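Local coordinates for protein putative transcriptional regulator, IclR family (Arthrobacter aurescens, PDB 3OBF) that probably binds DNA to regulate transcription as an IclR-family regulator, of which this chain is the C-terminal, GAF-related domain, at residues A25-N30 against S61-V66; E71-V76 against R101-M106; V112-T117 against D151-L156. All blocks are in the same frame, centred on the assembly; numbering follows the deposited sequence. Where two conformers were deposited one is given.

Contact 1 (A25-N30 against S61-V66); sequences ALMVWN and SSSVQV
Met27, a selenomethionine, lays CB and CG against the hydroxyl of Ser63. CG lies 3.2 Å from Ser63 OG. No hydrogen bond forms across the contact; carbon and oxygen meet in van der Waals contact. The Met27 side chain leaves beside its backbone N (chi1 -41°) and bends at both later torsions. This curls CE back to 3.7 Å from Ser63 OG, and the chain arches round the serine. Ser63 was deposited in two conformers, and these distances hold for the one given. In that conformer its hydroxyl is anti to the backbone N (chi1 -174°), which points it to the strand. It is hydrogen-bonded to Ser34 OG, so this buried polar atom is satisfied. The second point of contact is looser: Trp29 CH2 reaches 4.5 Å from Val64 CG1, obliquely to the ring. The indole NE1 is hydrogen-bonded to Glu71, and the ring meets that of Phe67 with about 20° between their planes. The contact joins the sheet of the IclR C-terminal domain to the start of helix 62-69. Tyr56 of strand 55-56 touches Met27 and Val64. Strands 34-40 and 135-144 flank strand 24-29 in the sheet.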
loop_
_atom_site.group_PDB
_atom_site.type_symbol
_atom_site.label_atom_id
_atom_site.label_comp_id
_atom_site.label_asym_id
_atom_site.label_seq_id
_atom_site.Cartn_x
_atom_site.Cartn_y
_atom_site.Cartn_z
ATOM N N ALA A 25 7.468 4.531 0.801
ATOM C CA ALA A 25 6.629 5.340 1.671
ATOM C C ALA A 25 5.997 4.487 2.735
ATOM O O ALA A 25 5.672 3.333 2.489
ATOM C CB ALA A 25 5.544 6.028 0.869
ATOM N N LEU A 26 5.814 5.067 3.915
ATOM C CA LEU A 26 5.074 4.446 4.961
ATOM C C LEU A 26 3.691 5.117 4.984
ATOM O O LEU A 26 3.577 6.345 5.120
ATOM C CB LEU A 26 5.787 4.633 6.312
ATOM C CG LEU A 26 5.121 3.950 7.536
ATOM C CD1 LEU A 26 5.358 2.424 7.495
ATOM C CD2 LEU A 26 5.625 4.508 8.881
HETATM N N MSE A 27 2.651 4.291 4.848
HETATM C CA MSE A 27 1.279 4.761 4.859
HETATM C C MSE A 27 0.588 4.384 6.181
HETATM O O MSE A 27 0.872 3.326 6.778
HETATM C CB MSE A 27 0.495 4.161 3.691
HETATM C CG MSE A 27 1.248 4.101 2.398
HETATM SE SE MSE A 27 1.787 5.895 1.760
HETATM C CE MSE A 27 0.057 6.544 1.197
ATOM N N VAL A 28 -0.312 5.263 6.623
ATOM C CA VAL A 28 -1.243 4.946 7.706
ATOM C C VAL A 28 -2.701 5.131 7.257
ATOM O O VAL A 28 -2.986 5.853 6.302
ATOM C CB VAL A 28 -0.974 5.733 9.006
ATOM C CG1 VAL A 28 0.438 5.418 9.550
ATOM C CG2 VAL A 28 -1.213 7.251 8.782
ATOM N N TRP A 29 -3.601 4.460 7.976
ATOM C CA TRP A 29 -5.012 4.401 7.641
ATOM C C TRP A 29 -5.759 5.216 8.663
ATOM O O TRP A 29 -5.544 5.025 9.869
ATOM C CB TRP A 29 -5.450 2.944 7.754
ATOM C CG TRP A 29 -6.857 2.638 7.307
ATOM C CD1 TRP A 29 -7.843 2.037 8.055
ATOM C CD2 TRP A 29 -7.421 2.873 6.013
ATOM N NE1 TRP A 29 -8.990 1.902 7.303
ATOM C CE2 TRP A 29 -8.759 2.413 6.049
ATOM C CE3 TRP A 29 -6.932 3.437 4.830
ATOM C CZ2 TRP A 29 -9.600 2.484 4.946
ATOM C CZ3 TRP A 29 -7.776 3.501 3.728
ATOM C CH2 TRP A 29 -9.089 3.023 3.792
ATOM N N ASN A 30 -6.603 6.128 8.220
ATOM C CA ASN A 30 -7.533 6.804 9.146
ATOM C C ASN A 30 -8.985 6.317 9.071
ATOM O O ASN A 30 -9.891 6.923 9.666
ATOM C CB ASN A 30 -7.481 8.334 8.996
ATOM C CG ASN A 30 -7.912 8.801 7.638
ATOM O OD1 ASN A 30 -8.541 8.069 6.893
ATOM N ND2 ASN A 30 -7.596 10.048 7.313
ATOM N N SER A 61 -6.026 1.831 -5.445
ATOM C CA SER A 61 -4.759 2.265 -4.850
ATOM C C SER A 61 -4.205 1.137 -3.963
ATOM O O SER A 61 -4.903 0.611 -3.090
ATOM C CB SER A 61 -4.991 3.554 -4.054
ATOM O OG SER A 61 -3.794 4.101 -3.540
ATOM N N SER A 62 -2.969 0.737 -4.233
ATOM C CA SER A 62 -2.356 -0.402 -3.544
ATOM C C SER A 62 -2.468 -0.295 -2.038
ATOM O O SER A 62 -2.870 -1.234 -1.352
ATOM C CB SER A 62 -0.881 -0.503 -3.919
ATOM O OG SER A 62 -0.759 -1.027 -5.219
ATOM N N SER A 63 -2.062 0.869 -1.552
ATOM C CA SER A 63 -2.108 1.237 -0.154
ATOM C C SER A 63 -3.511 1.049 0.448
ATOM O O SER A 63 -3.680 0.560 1.580
ATOM C CB SER A 63 -1.707 2.710 -0.093
ATOM O OG SER A 63 -1.577 3.169 1.213
ATOM N N VAL A 64 -4.510 1.444 -0.327
ATOM C CA VAL A 64 -5.897 1.425 0.097
ATOM C C VAL A 64 -6.360 -0.042 0.151
ATOM O O VAL A 64 -7.030 -0.439 1.114
ATOM C CB VAL A 64 -6.777 2.287 -0.830
ATOM C CG1 VAL A 64 -8.284 2.080 -0.529
ATOM C CG2 VAL A 64 -6.407 3.759 -0.648
ATOM N N GLN A 65 -5.953 -0.844 -0.846
ATOM C CA GLN A 65 -6.294 -2.278 -0.873
ATOM C C GLN A 65 -5.800 -2.972 0.390
ATOM O O GLN A 65 -6.558 -3.732 1.031
ATOM C CB GLN A 65 -5.685 -2.984 -2.085
ATOM C CG GLN A 65 -6.354 -2.658 -3.440
ATOM C CD GLN A 65 -5.631 -3.323 -4.616
ATOM O OE1 GLN A 65 -5.567 -4.565 -4.708
ATOM N NE2 GLN A 65 -5.074 -2.506 -5.514
ATOM N N VAL A 66 -4.535 -2.713 0.741
ATOM C CA VAL A 66 -3.900 -3.328 1.925
ATOM C C VAL A 66 -4.716 -3.028 3.198
ATOM O O VAL A 66 -5.068 -3.946 3.957
ATOM C CB VAL A 66 -2.464 -2.813 2.057
ATOM C CG1 VAL A 66 -1.866 -3.146 3.399
ATOM C CG2 VAL A 66 -1.638 -3.377 0.953
#

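Contact 2 (E71-V76 against R101-M106)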
loop_
_atom_site.group_PDB
_atom_site.type_symbol
_atom_site.label_atom_id
_atom_site.label_comp_id
_atom_site.label_asym_id
_atom_site.label_seq_id
_atom_site.Cartn_x
_atom_site.Cartn_y
_atom_site.Cartn_z
ATOM N N GLU A 71 -10.162 -4.543 7.188
ATOM C CA GLU A 71 -11.534 -4.238 7.595
ATOM C C GLU A 71 -12.482 -5.448 7.474
ATOM O O GLU A 71 -12.238 -6.424 6.768
ATOM C CB GLU A 71 -12.116 -3.062 6.778
ATOM C CG GLU A 71 -11.359 -1.721 6.894
ATOM C CD GLU A 71 -11.559 -0.979 8.237
ATOM O OE1 GLU A 71 -12.361 -1.431 9.091
ATOM O OE2 GLU A 71 -10.913 0.080 8.435
ATOM N N ASN A 72 -13.582 -5.361 8.183
ATOM C CA ASN A 72 -14.654 -6.291 8.014
ATOM C C ASN A 72 -15.263 -6.091 6.590
ATOM O O ASN A 72 -15.314 -4.961 6.086
ATOM C CB ASN A 72 -15.651 -5.990 9.143
ATOM C CG ASN A 72 -16.879 -6.757 9.029
ATOM O OD1 ASN A 72 -17.774 -6.377 8.277
ATOM N ND2 ASN A 72 -16.977 -7.844 9.783
ATOM N N GLU A 73 -15.660 -7.195 5.940
ATOM C CA GLU A 73 -16.266 -7.169 4.588
ATOM C C GLU A 73 -17.358 -6.130 4.460
ATOM O O GLU A 73 -17.380 -5.352 3.515
ATOM C CB GLU A 73 -16.839 -8.536 4.189
ATOM C CG GLU A 73 -15.867 -9.382 3.345
ATOM C CD GLU A 73 -16.428 -10.732 2.864
ATOM O OE1 GLU A 73 -15.588 -11.632 2.581
ATOM O OE2 GLU A 73 -17.677 -10.902 2.774
ATOM N N ASP A 74 -18.246 -6.104 5.441
ATOM C CA ASP A 74 -19.393 -5.199 5.422
ATOM C C ASP A 74 -18.980 -3.750 5.509
ATOM O O ASP A 74 -19.597 -2.910 4.895
ATOM C CB ASP A 74 -20.363 -5.590 6.541
ATOM C CG ASP A 74 -20.528 -7.114 6.641
ATOM O OD1 ASP A 74 -21.451 -7.662 5.974
ATOM O OD2 ASP A 74 -19.675 -7.769 7.325
ATOM N N ARG A 75 -17.923 -3.468 6.260
ATOM C CA ARG A 75 -17.330 -2.146 6.300
ATOM C C ARG A 75 -16.755 -1.766 4.918
ATOM O O ARG A 75 -16.869 -0.619 4.470
ATOM C CB ARG A 75 -16.250 -2.076 7.395
ATOM C CG ARG A 75 -15.459 -0.718 7.499
ATOM C CD ARG A 75 -16.354 0.530 7.724
ATOM N NE ARG A 75 -15.511 1.699 8.009
ATOM C CZ ARG A 75 -15.899 2.973 7.911
ATOM N NH1 ARG A 75 -17.131 3.255 7.522
ATOM N NH2 ARG A 75 -15.040 3.974 8.178
ATOM N N VAL A 76 -16.125 -2.721 4.251
ATOM C CA VAL A 76 -15.626 -2.458 2.910
ATOM C C VAL A 76 -16.818 -2.128 1.992
ATOM O O VAL A 76 -16.794 -1.111 1.266
ATOM C CB VAL A 76 -14.725 -3.602 2.395
ATOM C CG1 VAL A 76 -14.332 -3.391 0.939
ATOM C CG2 VAL A 76 -13.461 -3.750 3.273
ATOM N N ARG A 101 -10.015 -9.744 -4.576
ATOM C CA ARG A 101 -8.747 -9.091 -4.876
ATOM C C ARG A 101 -7.994 -8.725 -3.576
ATOM O O ARG A 101 -6.770 -8.806 -3.506
ATOM C CB ARG A 101 -8.999 -7.880 -5.764
ATOM C CG ARG A 101 -7.808 -7.400 -6.525
ATOM C CD ARG A 101 -7.993 -5.927 -6.900
ATOM N NE ARG A 101 -6.734 -5.348 -7.380
ATOM C CZ ARG A 101 -6.468 -5.024 -8.645
ATOM N NH1 ARG A 101 -7.377 -5.205 -9.596
ATOM N NH2 ARG A 101 -5.288 -4.505 -8.947
ATOM N N LEU A 102 -8.745 -8.360 -2.545
ATOM C CA LEU A 102 -8.193 -8.099 -1.225
ATOM C C LEU A 102 -7.569 -9.367 -0.619
ATOM O O LEU A 102 -6.393 -9.369 -0.231
ATOM C CB LEU A 102 -9.258 -7.481 -0.292
ATOM C CG LEU A 102 -9.843 -6.118 -0.692
ATOM C CD1 LEU A 102 -10.642 -5.565 0.448
ATOM C CD2 LEU A 102 -8.746 -5.104 -1.153
ATOM N N LYS A 103 -8.333 -10.449 -0.588
ATOM C CA LYS A 103 -7.831 -11.709 -0.037
ATOM C C LYS A 103 -6.600 -12.194 -0.800
ATOM O O LYS A 103 -5.648 -12.677 -0.189
ATOM C CB LYS A 103 -8.914 -12.799 -0.023
ATOM C CG LYS A 103 -9.885 -12.716 1.181
ATOM C CD LYS A 103 -11.112 -13.629 0.959
ATOM C CE LYS A 103 -12.280 -13.201 1.832
ATOM N NZ LYS A 103 -13.530 -13.262 1.045
ATOM N N GLU A 104 -6.610 -12.053 -2.125
ATOM C CA GLU A 104 -5.464 -12.479 -2.928
ATOM C C GLU A 104 -4.205 -11.694 -2.583
ATOM O O GLU A 104 -3.099 -12.226 -2.624
ATOM C CB GLU A 104 -5.785 -12.414 -4.418
ATOM C CG GLU A 104 -6.824 -13.499 -4.811
ATOM C CD GLU A 104 -7.181 -13.503 -6.282
ATOM O OE1 GLU A 104 -7.160 -12.419 -6.911
ATOM O OE2 GLU A 104 -7.472 -14.601 -6.815
ATOM N N SER A 105 -4.377 -10.436 -2.209
ATOM C CA SER A 105 -3.229 -9.622 -1.898
ATOM C C SER A 105 -2.594 -10.074 -0.584
ATOM O O SER A 105 -1.380 -10.091 -0.456
ATOM C CB SER A 105 -3.606 -8.144 -1.894
ATOM O OG SER A 105 -4.451 -7.839 -0.794
HETATM N N MSE A 106 -3.422 -10.486 0.370
HETATM C CA MSE A 106 -2.936 -10.991 1.656
HETATM C C MSE A 106 -2.150 -12.275 1.458
HETATM O O MSE A 106 -1.088 -12.460 2.058
HETATM C CB MSE A 106 -4.101 -11.221 2.630
HETATM C CG MSE A 106 -4.747 -9.940 3.175
HETATM SE SE MSE A 106 -3.487 -8.703 4.118
HETATM C CE MSE A 106 -3.050 -7.407 2.641
#
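Lys103 sets CG beside its backbone N (chi1 -82°) and bends at its last torsion, while Glu73 runs extended beyond CG; the two side chains cross at about a right angle, and their charged ends meet. This is helix-helix packing in the IclR C-terminal domain, between the first turn of helix 73-82 and the C-terminal half of helix 92-108. Lys103 NZ donates to Glu73 OE1 at 3.0 Å, a salt bridge that meets the oxygen nearly along its C-O bond. Lys103 CE follows at 3.7 Å from the same Glu73 OE1. The other oxygen, OE2, pairs with Arg77 one turn on, so the carboxylate is held between two positive charges. With an alanine in place of Glu73, Lys103 would probably lose its acidic partner across the contact, and Arg77 would be left with Asp74 alone of its two acidic partners. Just before the glutamate, Asn72 is the N-cap: its OD1 accepts from Asp74 N at 2.9 Å, with the donor lying above the carbonyl plane. Beside the salt bridge, Val76 and Leu102 make a buried apolar contact. Leu68 of helix 62-69 touches both of them, and across the contact Val76 CG1 stands 4.3 Å from Leu102 CD1.

Contact 3 (V112-T117 against D151-L156)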
loop_
_atom_site.group_PDB
_atom_site.type_symbol
_atom_site.label_atom_id
_atom_site.label_comp_id
_atom_site.label_asym_id
_atom_site.label_seq_id
_atom_site.Cartn_x
_atom_site.Cartn_y
_atom_site.Cartn_z
ATOM N N VAL A 112 -1.443 -4.765 -5.673
ATOM C CA VAL A 112 -0.962 -4.263 -6.926
ATOM C C VAL A 112 -1.939 -3.230 -7.515
ATOM O O VAL A 112 -3.148 -3.433 -7.515
ATOM C CB VAL A 112 -0.818 -5.434 -7.918
ATOM C CG1 VAL A 112 -0.803 -4.928 -9.323
ATOM C CG2 VAL A 112 0.463 -6.233 -7.632
ATOM N N ASN A 113 -1.399 -2.109 -7.970
ATOM C CA ASN A 113 -2.138 -1.148 -8.777
ATOM C C ASN A 113 -1.342 -0.948 -10.057
ATOM O O ASN A 113 -0.293 -0.333 -10.053
ATOM C CB ASN A 113 -2.298 0.169 -7.999
ATOM C CG ASN A 113 -2.859 1.309 -8.851
ATOM O OD1 ASN A 113 -3.487 1.109 -9.907
ATOM N ND2 ASN A 113 -2.639 2.518 -8.383
ATOM N N PHE A 114 -1.810 -1.508 -11.154
ATOM C CA PHE A 114 -1.015 -1.496 -12.381
ATOM C C PHE A 114 -1.623 -0.491 -13.359
ATOM O O PHE A 114 -2.313 -0.896 -14.245
ATOM C CB PHE A 114 -0.975 -2.909 -13.006
ATOM C CG PHE A 114 0.043 -3.070 -14.137
ATOM C CD1 PHE A 114 1.404 -2.848 -13.912
ATOM C CD2 PHE A 114 -0.363 -3.457 -15.403
ATOM C CE1 PHE A 114 2.346 -2.998 -14.934
ATOM C CE2 PHE A 114 0.562 -3.613 -16.439
ATOM C CZ PHE A 114 1.926 -3.383 -16.212
ATOM N N GLY A 115 -1.402 0.806 -13.161
ATOM C CA GLY A 115 -2.046 1.856 -13.978
ATOM C C GLY A 115 -3.560 1.906 -13.857
ATOM O O GLY A 115 -4.263 2.355 -14.785
ATOM N N GLU A 116 -4.067 1.452 -12.712
ATOM C CA GLU A 116 -5.494 1.263 -12.527
ATOM C C GLU A 116 -6.244 2.423 -11.831
ATOM O O GLU A 116 -7.473 2.438 -11.822
ATOM C CB GLU A 116 -5.758 -0.060 -11.802
ATOM C CG GLU A 116 -5.338 -1.302 -12.582
ATOM C CD GLU A 116 -5.461 -2.556 -11.735
ATOM O OE1 GLU A 116 -6.585 -3.103 -11.646
ATOM O OE2 GLU A 116 -4.435 -2.990 -11.145
ATOM N N THR A 117 -5.513 3.372 -11.244
ATOM C CA THR A 117 -6.123 4.612 -10.749
ATOM C C THR A 117 -5.704 5.788 -11.628
ATOM O O THR A 117 -6.380 6.811 -11.695
ATOM C CB THR A 117 -5.735 4.902 -9.291
ATOM O OG1 THR A 117 -4.320 5.083 -9.200
ATOM C CG2 THR A 117 -6.139 3.755 -8.406
ATOM N N ASP A 151 6.638 -7.522 -15.050
ATOM C CA ASP A 151 7.733 -8.239 -14.413
ATOM C C ASP A 151 8.448 -7.424 -13.329
ATOM O O ASP A 151 8.715 -7.947 -12.254
ATOM C CB ASP A 151 8.732 -8.691 -15.486
ATOM C CG ASP A 151 8.071 -9.540 -16.572
ATOM O OD1 ASP A 151 7.091 -10.236 -16.228
ATOM O OD2 ASP A 151 8.519 -9.525 -17.759
ATOM N N THR A 152 8.799 -6.171 -13.662
ATOM C CA THR A 152 9.424 -5.207 -12.749
ATOM C C THR A 152 8.490 -5.025 -11.544
ATOM O O THR A 152 8.935 -5.044 -10.396
ATOM C CB THR A 152 9.669 -3.823 -13.442
ATOM O OG1 THR A 152 10.581 -3.963 -14.534
ATOM C CG2 THR A 152 10.247 -2.783 -12.467
ATOM N N LEU A 153 7.196 -4.873 -11.841
ATOM C CA LEU A 153 6.127 -4.786 -10.829
ATOM C C LEU A 153 6.137 -5.943 -9.834
ATOM O O LEU A 153 6.118 -5.715 -8.625
ATOM C CB LEU A 153 4.754 -4.715 -11.502
ATOM C CG LEU A 153 3.534 -4.460 -10.617
ATOM C CD1 LEU A 153 3.468 -2.997 -10.235
ATOM C CD2 LEU A 153 2.269 -4.908 -11.372
ATOM N N ASN A 154 6.170 -7.176 -10.344
ATOM C CA ASN A 154 6.282 -8.339 -9.463
ATOM C C ASN A 154 7.526 -8.314 -8.586
ATOM O O ASN A 154 7.472 -8.648 -7.415
ATOM C CB ASN A 154 6.145 -9.663 -10.230
ATOM C CG ASN A 154 4.684 -10.040 -10.445
ATOM O OD1 ASN A 154 4.018 -9.531 -11.354
ATOM N ND2 ASN A 154 4.172 -10.932 -9.593
ATOM N N SER A 155 8.639 -7.882 -9.152
ATOM C CA SER A 155 9.851 -7.714 -8.376
ATOM C C SER A 155 9.775 -6.596 -7.318
ATOM O O SER A 155 10.308 -6.758 -6.224
ATOM C CB SER A 155 11.018 -7.462 -9.308
ATOM O OG SER A 155 12.192 -7.548 -8.543
ATOM N N LEU A 156 9.147 -5.463 -7.643
ATOM C CA LEU A 156 8.879 -4.416 -6.632
ATOM C C LEU A 156 8.015 -4.945 -5.478
ATOM O O LEU A 156 8.302 -4.700 -4.301
ATOM C CB LEU A 156 8.248 -3.164 -7.259
ATOM C CG LEU A 156 9.222 -2.432 -8.213
ATOM C CD1 LEU A 156 8.555 -1.281 -8.937
ATOM C CD2 LEU A 156 10.422 -1.915 -7.446
#
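A small apolar seam packs the edge strand 111-114 against helix 150-170, and Leu153 carries the helix side of it. One methyl does the touching. Leu153 CD2 lies 3.7 Å from Val112 CG1 and 3.4 Å from Phe114 CD1, a close approach. The same CD2 is 4.0 Å from Phe114 CG, and it comes at the ring obliquely. Leu153 CG is turned opposite the backbone N (chi1 -173°), which carries the isobutyl group towards the strand. Val112 and Phe114 alternate with Asn113, whose side chain leaves from the far side of the strand. Strand 111-114 is an outermost strand of the antiparallel sheet in this IclR C-terminal domain of the GAF clan. Asn113 forms an Asx motif with the residues that follow it. Asn113 OD1 accepts from Glu116 N at 2.9 Å, with the donor tilted from the carbonyl plane. Its ND2 donates to Thr117 OG1 at 3.2 Å, so both ends of the amide are used and its rotation is fixed. Glu116 folds back as well: Phe114 N donates to its OE2 at 3.0 Å, almost straight (174°), on the anti lone pair. Glu116 OE2 also forms a salt bridge with Arg101. Around the seam, Val122 of strand 121-129 touches both Phe114 and Leu153, and Val124 lies against Leu153. The ring of Phe114 has a cation-pi partner in Lys145.

Overall arrangement
The three contacts follow one another along the chain; none nests in or crosses another. From the N terminus, contact 1 closes a loop that holds strands 34-40 and 55-56 and sets helix 62-69 on the sheet. Contact 2 then joins the next two helices, 73-82 and 92-108. Contact 3 closes over strands 121-129 and 135-144 and brings helix 150-170 to the edge strand 111-114. Polar side chains link all three. Gln65 of the 61-66 segment bonds to Arg101 and to the carbonyl of Val112. Arg101 reaches that same carbonyl, so helices 62-69 and 92-108 are both tied to the edge of the sheet.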